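Local coordinates for LysM domain protein (Mycobacterium smegmatis, PDB 4OIT) that binds mannose as a beta-prism II lectin, forming a domain-swapped dimer with sugar sites in its lectin domain, at residues 96-100 and 101-105. Sequence-based numbering, arbitrary orientation.
Sequences LYAKD and GPAWS. With MAN (alpha-D-mannopyranose), chain H.
Two consecutive amides converge on the carbonyl oxygen of Leu-96: Ala-103 N donates to Leu-96 O over 2.8 Å from nearly straight ahead of the carbonyl (C=O...N 166°), while the bond from Trp-104 N is weak. Both residues therefore face Leu-96, which defines a classic beta bulge in the antiparallel hairpin of strands 94-98 and 101-105. Leu-96 N returns a bond to Trp-104 O, and on the same face the CB atoms of Leu-96 and Trp-104 meet at 4.0 Å; Trp-104 continues onto Trp-44 of the second subunit. Toward the turn, Ala-98 CB packs against Ala-103 CB.

A type I turn from Ala-98 to Gly-101 reverses the chain; Gly-101 N bonds Ala-98 O, and Ala-98 N returns a bond to Gly-101 O at 2.7 Å. A water donates to Asp-100 OD1 and, weakly, to this same Gly-101 O. Gly-101 takes a phi of 132°, a conformation glycine adopts readily.

On the other face, Tyr-97 CG anti to the carbonyl carbon (chi1 -77°) lays the ring obliquely across Pro-102, CE1 lying 3.9 Å from Pro-102 CG, and carries OH to the sugar. Asp-91, Asn-93 and Gln-89 NE2 also bind this mannose, and Ser-105 OG reaches O6 weakly. Tyr-97 OH accepts from mannose O4 at 2.6 Å and is also hydrogen-bonded to Gln-89 OE1, so the pocket as well as the packing on Pro-102 sets its position.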
loop_
_atom_site.group_PDB
_atom_site.type_symbol
_atom_site.label_atom_id
_atom_site.label_comp_id
_atom_site.label_asym_id
_atom_site.label_seq_id
_atom_site.Cartn_x
_atom_site.Cartn_y
_atom_site.Cartn_z
ATOM N N LEU B 96 20.615 12.398 -5.265
ATOM C CA LEU B 96 20.675 11.210 -4.422
ATOM C C LEU B 96 22.130 10.759 -4.343
ATOM O O LEU B 96 22.707 10.307 -5.338
ATOM C CB LEU B 96 19.799 10.083 -4.969
ATOM C CG LEU B 96 19.596 8.897 -4.016
ATOM C CD1 LEU B 96 18.608 9.233 -2.909
ATOM C CD2 LEU B 96 19.117 7.679 -4.783
ATOM N N TYR B 97 22.712 10.900 -3.156
ATOM C CA TYR B 97 24.105 10.546 -2.919
ATOM C C TYR B 97 24.201 9.140 -2.357
ATOM O O TYR B 97 23.487 8.796 -1.420
ATOM C CB TYR B 97 24.748 11.527 -1.937
ATOM C CG TYR B 97 25.122 12.861 -2.549
ATOM C CD1 TYR B 97 26.180 12.964 -3.449
ATOM C CD2 TYR B 97 24.427 14.020 -2.217
ATOM C CE1 TYR B 97 26.527 14.182 -4.008
ATOM C CE2 TYR B 97 24.766 15.243 -2.768
ATOM C CZ TYR B 97 25.819 15.319 -3.663
ATOM O OH TYR B 97 26.159 16.529 -4.214
ATOM N N ALA B 98 25.092 8.343 -2.935
ATOM C CA ALA B 98 25.383 6.996 -2.451
ATOM C C ALA B 98 26.799 6.942 -1.888
ATOM O O ALA B 98 27.543 7.921 -1.937
ATOM C CB ALA B 98 25.221 5.985 -3.577
ATOM N N LYS B 99 27.155 5.782 -1.351
ATOM C CA LYS B 99 28.497 5.509 -0.841
ATOM C C LYS B 99 29.592 5.842 -1.861
ATOM O O LYS B 99 30.552 6.547 -1.546
ATOM C CB LYS B 99 28.584 4.033 -0.444
ATOM C CG LYS B 99 29.921 3.588 0.119
ATOM C CD LYS B 99 29.892 2.108 0.477
ATOM C CE LYS B 99 29.273 1.861 1.838
ATOM N NZ LYS B 99 30.202 2.242 2.939
ATOM N N ASP B 100 29.437 5.333 -3.082
ATOM C CA ASP B 100 30.438 5.529 -4.143
ATOM C C ASP B 100 30.249 6.812 -4.965
ATOM O O ASP B 100 30.967 7.028 -5.943
ATOM C CB ASP B 100 30.476 4.313 -5.081
ATOM C CG ASP B 100 29.195 4.140 -5.877
ATOM O OD1 ASP B 100 28.103 4.193 -5.266
ATOM O OD2 ASP B 100 29.281 3.945 -7.110
ATOM N N GLY B 101 29.288 7.649 -4.578
ATOM C CA GLY B 101 29.072 8.943 -5.225
ATOM C C GLY B 101 27.619 9.204 -5.582
ATOM O O GLY B 101 26.730 8.477 -5.137
ATOM N N PRO B 102 27.367 10.261 -6.378
ATOM C CA PRO B 102 26.027 10.559 -6.889
ATOM C C PRO B 102 25.421 9.392 -7.676
ATOM O O PRO B 102 25.968 8.979 -8.698
ATOM C CB PRO B 102 26.257 11.766 -7.806
ATOM C CG PRO B 102 27.500 12.404 -7.300
ATOM C CD PRO B 102 28.345 11.299 -6.748
ATOM N N ALA B 103 24.313 8.859 -7.172
ATOM C CA ALA B 103 23.588 7.775 -7.837
ATOM C C ALA B 103 22.507 8.324 -8.764
ATOM O O ALA B 103 22.063 7.644 -9.684
ATOM C CB ALA B 103 22.972 6.848 -6.806
ATOM N N TRP B 104 22.089 9.559 -8.507
ATOM C CA TRP B 104 21.056 10.218 -9.298
ATOM C C TRP B 104 21.087 11.709 -9.006
ATOM O O TRP B 104 21.404 12.120 -7.891
ATOM C CB TRP B 104 19.677 9.645 -8.955
ATOM C CG TRP B 104 18.545 10.253 -9.729
ATOM C CD1 TRP B 104 18.114 9.891 -10.972
ATOM C CD2 TRP B 104 17.693 11.323 -9.305
ATOM N NE1 TRP B 104 17.052 10.672 -11.352
ATOM C CE2 TRP B 104 16.771 11.560 -10.347
ATOM C CE3 TRP B 104 17.622 12.107 -8.148
ATOM C CZ2 TRP B 104 15.788 12.548 -10.267
ATOM C CZ3 TRP B 104 16.645 13.090 -8.069
ATOM C CH2 TRP B 104 15.741 13.300 -9.123
ATOM N N SER B 105 20.767 12.514 -10.012
ATOM C CA SER B 105 20.687 13.960 -9.843
ATOM C C SER B 105 19.676 14.567 -10.802
ATOM O O SER B 105 19.290 13.950 -11.796
ATOM C CB SER B 105 22.056 14.611 -10.050
ATOM O OG SER B 105 22.517 14.429 -11.377
HETATM C C1 MAN H . 26.575 19.172 -9.883
HETATM C C2 MAN H . 26.642 19.728 -8.455
HETATM C C3 MAN H . 27.077 18.691 -7.427
HETATM C C4 MAN H . 26.281 17.416 -7.604
HETATM C C5 MAN H . 26.427 16.910 -9.026
HETATM C C6 MAN H . 25.547 15.683 -9.221
HETATM O O1 MAN H . 27.870 19.112 -10.454
HETATM O O2 MAN H . 25.380 20.261 -8.084
HETATM O O3 MAN H . 26.897 19.194 -6.119
HETATM O O4 MAN H . 26.785 16.438 -6.722
HETATM O O5 MAN H . 25.986 17.883 -9.956
HETATM O O6 MAN H . 25.572 15.303 -10.579
HETATM O O HOH W 1 26.811 6.087 -6.874
#